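PDB 3WLA: oxidized polyvinyl alcohol hydrolase, which hydrolyses beta-diketones such as 4,6-nonanedione and cleaves oxidized polyvinyl alcohol in the second step of polyvinyl alcohol degradation. Local coordinates for residues F201-I215 with L253-Y267. Sequence-based numbering, arbitrary orientation.
Sequences FQETRKMVAAAPAKI and LCSDYRPTTQASSNY
R205 and D256 form the salt bridge of this contact. R205 NH2 gives a nearly straight bond (175°) to D256 OD2 at 3.1 Å, within the guanidinium plane but on the anti side of the carboxylate and tilted out of its plane; the two planes stand almost perpendicular. The bends at chi2 and chi3 bring the guanidinium face against the rim of F201, with F201 CZ 3.8 Å above its centre, and R205 NH1 donates to Q202 OE1. The other carboxylate oxygen, D256 OD1, accepts from R258 N as the N-cap of helix 257-269. With an alanine in place of R205, D256 OD2 is likely to lose its cationic mate and the CZ rim of F201 its cover.

With CG anti to the backbone N (chi1 172°), F201 lays one ring face over the backbone of L253 and C254, and its CE2 lies 3.7 Å from L253 CG; D256 N sits at the ring edge. Farther along, V208 CG1 meets P259 CB at 3.6 Å, and I215 CG2 reaches the edge of the Y267 ring.

Hydrogen bonds from side-chain amides hold the loop after helix 201-210. N266 ND2 is shared between P212 O at 2.8 Å and K214 O at 2.9 Å, approaching both from above their carbonyl planes; the first bond is straight, the second bent to 144°. Q262 NE2 donates to N266 OD1 and fixes the amide flip, and R330 bonds to both N266 OD1 and P212 O.

Helix 201-210 and its turn thus pack on the strand-to-helix unit 253-267 of this alpha/beta-hydrolase, where the S255 side chain lies about 7 Å from that of S162, probably a charge-relay residue. D256 combines helix capping with charge pairing, and N266 grips the type I turn A211-K214; V208-P259 lies between them, with F201-L253 and I215-Y267 adding apolar contact at the two ends.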
ATOM      1  N   PHE A 201       0.470  22.270   1.360  1.00 35.77           N
ATOM      2  CA  PHE A 201       1.597  21.500   0.878  1.00 36.49           C
ATOM      3  C   PHE A 201       2.970  22.075   1.206  1.00 37.56           C
ATOM      4  O   PHE A 201       3.820  21.381   1.745  1.00 37.93           O
ATOM      5  CB  PHE A 201       1.494  21.333  -0.645  1.00 34.08           C
ATOM      6  CG  PHE A 201       2.704  20.719  -1.268  1.00 33.68           C
ATOM      7  CD1 PHE A 201       3.029  19.384  -1.031  1.00 31.93           C
ATOM      8  CD2 PHE A 201       3.504  21.463  -2.118  1.00 33.94           C
ATOM      9  CE1 PHE A 201       4.135  18.798  -1.644  1.00 32.49           C
ATOM     10  CE2 PHE A 201       4.611  20.900  -2.746  1.00 33.31           C
ATOM     11  CZ  PHE A 201       4.936  19.553  -2.513  1.00 33.00           C
ATOM     12  N   GLN A 202       3.191  23.339   0.867  1.00 37.89           N
ATOM     13  CA  GLN A 202       4.502  23.952   1.057  1.00 39.75           C
ATOM     14  C   GLN A 202       4.984  23.968   2.513  1.00 38.26           C
ATOM     15  O   GLN A 202       6.135  23.627   2.806  1.00 37.26           O
ATOM     16  CB  GLN A 202       4.491  25.384   0.469  1.00 42.18           C
ATOM     17  CG  GLN A 202       5.679  25.702  -0.429  1.00 47.11           C
ATOM     18  CD  GLN A 202       5.699  24.860  -1.721  1.00 50.63           C
ATOM     19  OE1 GLN A 202       6.732  24.226  -2.055  1.00 50.83           O
ATOM     20  NE2 GLN A 202       4.561  24.845  -2.450  1.00 50.67           N
ATOM     21  N   GLU A 203       4.109  24.418   3.402  1.00 38.36           N
ATOM     22  CA  GLU A 203       4.407  24.468   4.827  1.00 38.96           C
ATOM     23  C   GLU A 203       4.635  23.019   5.304  1.00 37.77           C
ATOM     24  O   GLU A 203       5.562  22.731   6.066  1.00 36.94           O
ATOM     25  CB  GLU A 203       3.223  25.099   5.584  1.00 42.69           C
ATOM     26  CG  GLU A 203       3.621  25.623   7.028  1.00 48.54           C
ATOM     27  CD  GLU A 203       2.416  26.065   7.935  1.00 52.24           C
ATOM     28  OE1 GLU A 203       1.566  26.895   7.484  1.00 55.11           O
ATOM     29  OE2 GLU A 203       2.334  25.594   9.113  1.00 52.05           O
ATOM     30  N   THR A 204       3.794  22.095   4.823  1.00 37.27           N
ATOM     31  CA  THR A 204       3.918  20.694   5.228  1.00 36.25           C
ATOM     32  C   THR A 204       5.264  20.159   4.855  1.00 36.10           C
ATOM     33  O   THR A 204       5.884  19.493   5.678  1.00 36.11           O
ATOM     34  CB  THR A 204       2.823  19.799   4.634  1.00 34.91           C
ATOM     35  OG1 THR A 204       1.578  20.187   5.184  1.00 34.65           O
ATOM     36  CG2 THR A 204       3.035  18.340   5.022  1.00 35.24           C
ATOM     37  N   ARG A 205       5.743  20.480   3.647  1.00 35.30           N
ATOM     38  CA  ARG A 205       7.073  20.009   3.205  1.00 36.05           C
ATOM     39  C   ARG A 205       8.148  20.573   4.112  1.00 36.75           C
ATOM     40  O   ARG A 205       9.125  19.895   4.466  1.00 35.72           O
ATOM     41  CB  ARG A 205       7.428  20.499   1.788  1.00 35.86           C
ATOM     42  CG  ARG A 205       7.515  19.462   0.764  1.00 36.56           C
ATOM     43  CD  ARG A 205       8.503  19.750  -0.343  1.00 37.49           C
ATOM     44  NE  ARG A 205       8.257  20.977  -1.073  1.00 37.12           N
ATOM     45  CZ  ARG A 205       8.533  21.134  -2.375  1.00 36.09           C
ATOM     46  NH1 ARG A 205       8.305  22.293  -2.980  1.00 37.29           N
ATOM     47  NH2 ARG A 205       8.977  20.108  -3.086  1.00 35.24           N
ATOM     48  N   LYS A 206       7.996  21.855   4.419  1.00 38.13           N
ATOM     49  CA  LYS A 206       9.004  22.508   5.229  1.00 40.69           C
ATOM     50  C   LYS A 206       8.973  21.975   6.662  1.00 39.71           C
ATOM     51  O   LYS A 206      10.023  21.609   7.178  1.00 39.79           O
ATOM     52  CB  LYS A 206       8.847  24.047   5.202  1.00 41.40           C
ATOM     53  CG  LYS A 206       8.976  24.672   3.811  1.00 45.13           C
ATOM     54  CD  LYS A 206       9.171  26.198   3.893  1.00 46.93           C
ATOM     55  CE  LYS A 206       9.186  26.872   2.506  1.00 49.06           C
ATOM     56  NZ  LYS A 206      10.289  26.408   1.608  1.00 49.32           N
ATOM     57  N   MET A 207       7.795  21.860   7.278  1.00 39.05           N
ATOM     58  CA  MET A 207       7.813  21.397   8.669  1.00 39.19           C
ATOM     59  C   MET A 207       8.471  20.024   8.803  1.00 39.15           C
ATOM     60  O   MET A 207       9.180  19.764   9.790  1.00 39.30           O
ATOM     61  CB  MET A 207       6.416  21.457   9.297  1.00 40.28           C
ATOM     62  CG  MET A 207       5.382  20.481   8.774  1.00 41.89           C
ATOM     63  SD  MET A 207       3.786  20.834   9.482  1.00 47.23           S
ATOM     64  CE  MET A 207       3.029  19.162   9.448  1.00 43.08           C
ATOM     65  N   VAL A 208       8.313  19.160   7.793  1.00 37.92           N
ATOM     66  CA  VAL A 208       8.923  17.858   7.893  1.00 35.29           C
ATOM     67  C   VAL A 208      10.427  17.956   7.688  1.00 37.57           C
ATOM     68  O   VAL A 208      11.191  17.330   8.435  1.00 37.40           O
ATOM     69  CB  VAL A 208       8.310  16.840   6.901  1.00 34.84           C
ATOM     70  CG1 VAL A 208       9.218  15.643   6.801  1.00 31.43           C
ATOM     71  CG2 VAL A 208       6.955  16.369   7.404  1.00 31.95           C
ATOM     72  N   ALA A 209      10.872  18.708   6.676  1.00 37.48           N
ATOM     73  CA  ALA A 209      12.319  18.899   6.438  1.00 37.28           C
ATOM     74  C   ALA A 209      12.995  19.561   7.671  1.00 38.23           C
ATOM     75  O   ALA A 209      14.185  19.397   7.873  1.00 37.82           O
ATOM     76  CB  ALA A 209      12.555  19.778   5.202  1.00 36.64           C
ATOM     77  N   ALA A 210      12.228  20.315   8.457  1.00 36.79           N
ATOM     78  CA  ALA A 210      12.766  20.941   9.667  1.00 39.04           C
ATOM     79  C   ALA A 210      12.933  19.919  10.827  1.00 39.12           C
ATOM     80  O   ALA A 210      13.752  20.127  11.709  1.00 39.52           O
ATOM     81  CB  ALA A 210      11.865  22.072  10.111  1.00 35.42           C
ATOM     82  N   ALA A 211      12.172  18.820  10.804  1.00 38.78           N
ATOM     83  CA  ALA A 211      12.233  17.793  11.845  1.00 37.32           C
ATOM     84  C   ALA A 211      12.113  16.436  11.175  1.00 36.01           C
ATOM     85  O   ALA A 211      11.139  15.713  11.387  1.00 33.90           O
ATOM     86  CB  ALA A 211      11.062  17.994  12.848  1.00 36.78           C
ATOM     87  N   PRO A 212      13.139  16.044  10.406  1.00 36.44           N
ATOM     88  CA  PRO A 212      13.139  14.769   9.687  1.00 36.27           C
ATOM     89  C   PRO A 212      13.132  13.440  10.455  1.00 36.84           C
ATOM     90  O   PRO A 212      12.960  12.384   9.826  1.00 34.40           O
ATOM     91  CB  PRO A 212      14.337  14.908   8.746  1.00 35.40           C
ATOM     92  CG  PRO A 212      15.259  15.761   9.509  1.00 35.53           C
ATOM     93  CD  PRO A 212      14.390  16.780  10.155  1.00 37.24           C
ATOM     94  N   ALA A 213      13.308  13.476  11.785  1.00 36.59           N
ATOM     95  CA  ALA A 213      13.301  12.224  12.553  1.00 37.52           C
ATOM     96  C   ALA A 213      12.076  12.135  13.421  1.00 37.41           C
ATOM     97  O   ALA A 213      11.793  11.099  14.029  1.00 38.72           O
ATOM     98  CB  ALA A 213      14.542  12.097  13.407  1.00 38.59           C
ATOM     99  N   LYS A 214      11.344  13.225  13.476  1.00 35.71           N
ATOM    100  CA  LYS A 214      10.134  13.256  14.261  1.00 36.38           C
ATOM    101  C   LYS A 214       9.069  12.287  13.754  1.00 37.71           C
ATOM    102  O   LYS A 214       9.034  11.971  12.562  1.00 37.61           O
ATOM    103  CB  LYS A 214       9.590  14.658  14.234  1.00 36.12           C
ATOM    104  CG  LYS A 214       8.158  14.819  14.664  1.00 34.69           C
ATOM    105  CD  LYS A 214       7.828  16.310  14.744  1.00 36.29           C
ATOM    106  CE  LYS A 214       6.330  16.535  14.917  1.00 34.69           C
ATOM    107  NZ  LYS A 214       5.862  15.670  16.018  1.00 37.55           N
ATOM    108  N   ILE A 215       8.227  11.791  14.669  1.00 37.69           N
ATOM    109  CA  ILE A 215       7.111  10.914  14.304  1.00 36.72           C
ATOM    110  C   ILE A 215       6.047  11.916  13.968  1.00 35.98           C
ATOM    111  O   ILE A 215       5.631  12.676  14.836  1.00 36.66           O
ATOM    112  CB  ILE A 215       6.549  10.065  15.492  1.00 37.01           C
ATOM    113  CG1 ILE A 215       7.648   9.176  16.083  1.00 37.41           C
ATOM    114  CG2 ILE A 215       5.350   9.216  15.032  1.00 32.63           C
ATOM    115  CD1 ILE A 215       8.436   8.322  15.081  1.00 39.76           C
ATOM    116  N   LEU A 253       2.453  21.090  -8.336  1.00 29.07           N
ATOM    117  CA  LEU A 253       3.099  20.122  -7.486  1.00 29.86           C
ATOM    118  C   LEU A 253       2.284  19.965  -6.218  1.00 30.02           C
ATOM    119  O   LEU A 253       2.182  20.889  -5.420  1.00 31.07           O
ATOM    120  CB  LEU A 253       4.480  20.636  -7.126  1.00 29.26           C
ATOM    121  CG  LEU A 253       5.291  19.760  -6.174  1.00 29.69           C
ATOM    122  CD1 LEU A 253       5.497  18.302  -6.750  1.00 27.52           C
ATOM    123  CD2 LEU A 253       6.620  20.450  -6.001  1.00 28.82           C
ATOM    124  N   CYS A 254       1.667  18.828  -6.014  1.00 30.91           N
ATOM    125  CA  CYS A 254       0.946  18.713  -4.766  1.00 33.21           C
ATOM    126  C   CYS A 254       1.354  17.578  -3.816  1.00 31.29           C
ATOM    127  O   CYS A 254       0.790  17.495  -2.745  1.00 33.04           O
ATOM    128  CB  CYS A 254      -0.550  18.724  -5.013  1.00 35.20           C
ATOM    129  SG  CYS A 254      -1.052  17.726  -6.363  1.00 39.26           S
ATOM    130  N   SER A 255       2.262  16.682  -4.219  1.00 29.06           N
ATOM    131  CA  SER A 255       2.782  15.662  -3.311  1.00 27.17           C
ATOM    132  C   SER A 255       4.275  15.504  -3.599  1.00 27.16           C
ATOM    133  O   SER A 255       4.691  15.438  -4.770  1.00 25.24           O
ATOM    134  CB  SER A 255       2.157  14.288  -3.529  1.00 29.08           C
ATOM    135  OG  SER A 255       0.840  14.258  -3.051  1.00 27.05           O
ATOM    136  N   ASP A 256       5.073  15.460  -2.539  1.00 25.53           N
ATOM    137  CA  ASP A 256       6.502  15.247  -2.672  1.00 25.95           C
ATOM    138  C   ASP A 256       6.736  14.012  -1.804  1.00 24.28           C
ATOM    139  O   ASP A 256       6.539  14.053  -0.593  1.00 26.44           O
ATOM    140  CB  ASP A 256       7.223  16.453  -2.103  1.00 26.64           C
ATOM    141  CG  ASP A 256       8.735  16.283  -2.082  1.00 26.79           C
ATOM    142  OD1 ASP A 256       9.286  15.179  -2.179  1.00 26.86           O
ATOM    143  OD2 ASP A 256       9.378  17.310  -1.928  1.00 29.35           O
ATOM    144  N   TYR A 257       7.137  12.914  -2.393  1.00 24.71           N
ATOM    145  CA  TYR A 257       7.294  11.725  -1.614  1.00 24.34           C
ATOM    146  C   TYR A 257       8.538  11.624  -0.766  1.00 25.20           C
ATOM    147  O   TYR A 257       8.770  10.598  -0.184  1.00 24.56           O
ATOM    148  CB  TYR A 257       7.163  10.498  -2.491  1.00 24.46           C
ATOM    149  CG  TYR A 257       5.780  10.527  -3.131  1.00 23.74           C
ATOM    150  CD1 TYR A 257       4.670  10.017  -2.456  1.00 24.41           C
ATOM    151  CD2 TYR A 257       5.582  11.219  -4.347  1.00 23.52           C
ATOM    152  CE1 TYR A 257       3.357  10.207  -2.983  1.00 23.48           C
ATOM    153  CE2 TYR A 257       4.300  11.410  -4.878  1.00 24.20           C
ATOM    154  CZ  TYR A 257       3.200  10.896  -4.189  1.00 26.00           C
ATOM    155  OH  TYR A 257       1.960  11.070  -4.744  1.00 26.19           O
ATOM    156  N   ARG A 258       9.324  12.685  -0.685  1.00 25.61           N
ATOM    157  CA  ARG A 258      10.514  12.600   0.179  1.00 26.52           C
ATOM    158  C   ARG A 258       9.994  12.703   1.619  1.00 25.95           C
ATOM    159  O   ARG A 258      10.191  11.801   2.436  1.00 26.40           O
ATOM    160  CB  ARG A 258      11.491  13.744  -0.157  1.00 29.65           C
ATOM    161  CG  ARG A 258      12.789  13.802   0.675  1.00 31.50           C
ATOM    162  CD  ARG A 258      13.357  15.213   0.466  1.00 32.16           C
ATOM    163  NE  ARG A 258      13.736  15.379  -0.939  1.00 31.15           N
ATOM    164  CZ  ARG A 258      14.855  14.868  -1.427  1.00 32.29           C
ATOM    165  NH1 ARG A 258      15.682  14.211  -0.613  1.00 30.81           N
ATOM    166  NH2 ARG A 258      15.117  14.915  -2.723  1.00 31.85           N
ATOM    167  N   PRO A 259       9.269  13.771   1.930  1.00 25.50           N
ATOM    168  CA  PRO A 259       8.805  13.826   3.313  1.00 26.78           C
ATOM    169  C   PRO A 259       7.809  12.728   3.666  1.00 28.51           C
ATOM    170  O   PRO A 259       7.739  12.287   4.838  1.00 27.76           O
ATOM    171  CB  PRO A 259       8.181  15.207   3.430  1.00 26.16           C
ATOM    172  CG  PRO A 259       7.816  15.567   1.983  1.00 24.76           C
ATOM    173  CD  PRO A 259       9.012  15.044   1.230  1.00 25.82           C
ATOM    174  N   THR A 260       7.025  12.273   2.679  1.00 27.12           N
ATOM    175  CA  THR A 260       6.061  11.251   3.034  1.00 26.90           C
ATOM    176  C   THR A 260       6.664   9.903   3.302  1.00 25.47           C
ATOM    177  O   THR A 260       6.149   9.184   4.161  1.00 26.37           O
ATOM    178  CB  THR A 260       4.958  11.048   1.967  1.00 25.41           C
ATOM    179  OG1 THR A 260       5.533  10.432   0.818  1.00 24.26           O
ATOM    180  CG2 THR A 260       4.351  12.361   1.603  1.00 26.56           C
ATOM    181  N   THR A 261       7.707   9.518   2.583  1.00 25.88           N
ATOM    182  CA  THR A 261       8.299   8.201   2.871  1.00 24.95           C
ATOM    183  C   THR A 261       9.237   8.351   4.088  1.00 27.13           C
ATOM    184  O   THR A 261       9.540   7.370   4.789  1.00 23.67           O
ATOM    185  CB  THR A 261       9.037   7.633   1.671  1.00 26.11           C
ATOM    186  OG1 THR A 261      10.023   8.581   1.231  1.00 25.48           O
ATOM    187  CG2 THR A 261       8.037   7.379   0.500  1.00 22.64           C
ATOM    188  N   GLN A 262       9.668   9.587   4.369  1.00 27.34           N
ATOM    189  CA  GLN A 262      10.489   9.769   5.570  1.00 28.42           C
ATOM    190  C   GLN A 262       9.553   9.592   6.782  1.00 27.96           C
ATOM    191  O   GLN A 262       9.842   8.827   7.707  1.00 29.01           O
ATOM    192  CB  GLN A 262      11.097  11.175   5.647  1.00 27.95           C
ATOM    193  CG  GLN A 262      11.883  11.343   6.978  1.00 27.07           C
ATOM    194  CD  GLN A 262      13.158  10.587   6.900  1.00 27.17           C
ATOM    195  OE1 GLN A 262      14.014  10.894   6.060  1.00 29.29           O
ATOM    196  NE2 GLN A 262      13.307   9.563   7.737  1.00 27.57           N
ATOM    197  N   ALA A 263       8.433  10.308   6.760  1.00 27.73           N
ATOM    198  CA  ALA A 263       7.487  10.259   7.845  1.00 26.44           C
ATOM    199  C   ALA A 263       6.996   8.833   8.081  1.00 27.61           C
ATOM    200  O   ALA A 263       6.940   8.381   9.211  1.00 25.35           O
ATOM    201  CB  ALA A 263       6.338  11.161   7.559  1.00 25.99           C
ATOM    202  N   SER A 264       6.618   8.119   7.016  1.00 26.33           N
ATOM    203  CA  SER A 264       6.169   6.766   7.216  1.00 26.81           C
ATOM    204  C   SER A 264       7.304   5.923   7.766  1.00 27.62           C
ATOM    205  O   SER A 264       7.072   5.145   8.696  1.00 28.41           O
ATOM    206  CB  SER A 264       5.619   6.142   5.898  1.00 28.20           C
ATOM    207  OG  SER A 264       6.665   5.927   4.958  1.00 27.16           O
ATOM    208  N   SER A 265       8.530   6.070   7.242  1.00 28.48           N
ATOM    209  CA  SER A 265       9.610   5.228   7.735  1.00 29.21           C
ATOM    210  C   SER A 265       9.860   5.480   9.239  1.00 30.80           C
ATOM    211  O   SER A 265      10.169   4.548   9.985  1.00 31.33           O
ATOM    212  CB  SER A 265      10.921   5.411   6.937  1.00 29.04           C
ATOM    213  OG  SER A 265      11.634   6.603   7.265  1.00 29.90           O
ATOM    214  N   ASN A 266       9.727   6.730   9.665  1.00 31.01           N
ATOM    215  CA  ASN A 266       9.955   7.110  11.055  1.00 31.15           C
ATOM    216  C   ASN A 266       8.963   6.410  11.991  1.00 30.95           C
ATOM    217  O   ASN A 266       9.352   5.841  13.037  1.00 31.57           O
ATOM    218  CB  ASN A 266       9.803   8.617  11.220  1.00 30.16           C
ATOM    219  CG  ASN A 266      10.982   9.406  10.639  1.00 27.66           C
ATOM    220  OD1 ASN A 266      12.025   8.852  10.248  1.00 26.95           O
ATOM    221  ND2 ASN A 266      10.824  10.720  10.622  1.00 30.54           N
ATOM    222  N   TYR A 267       7.697   6.471  11.625  1.00 28.42           N
ATOM    223  CA  TYR A 267       6.648   5.848  12.410  1.00 27.60           C
ATOM    224  C   TYR A 267       6.788   4.319  12.554  1.00 27.62           C
ATOM    225  O   TYR A 267       6.795   3.789  13.678  1.00 25.65           O
ATOM    226  CB  TYR A 267       5.277   6.150  11.797  1.00 26.97           C
ATOM    227  CG  TYR A 267       4.196   5.396  12.497  1.00 28.00           C
ATOM    228  CD1 TYR A 267       3.654   5.872  13.692  1.00 27.34           C
ATOM    229  CD2 TYR A 267       3.772   4.149  12.024  1.00 28.48           C
ATOM    230  CE1 TYR A 267       2.702   5.115  14.422  1.00 30.78           C
ATOM    231  CE2 TYR A 267       2.821   3.366  12.740  1.00 30.32           C
ATOM    232  CZ  TYR A 267       2.290   3.858  13.937  1.00 30.93           C
ATOM    233  OH  TYR A 267       1.351   3.108  14.625  1.00 31.81           O
TER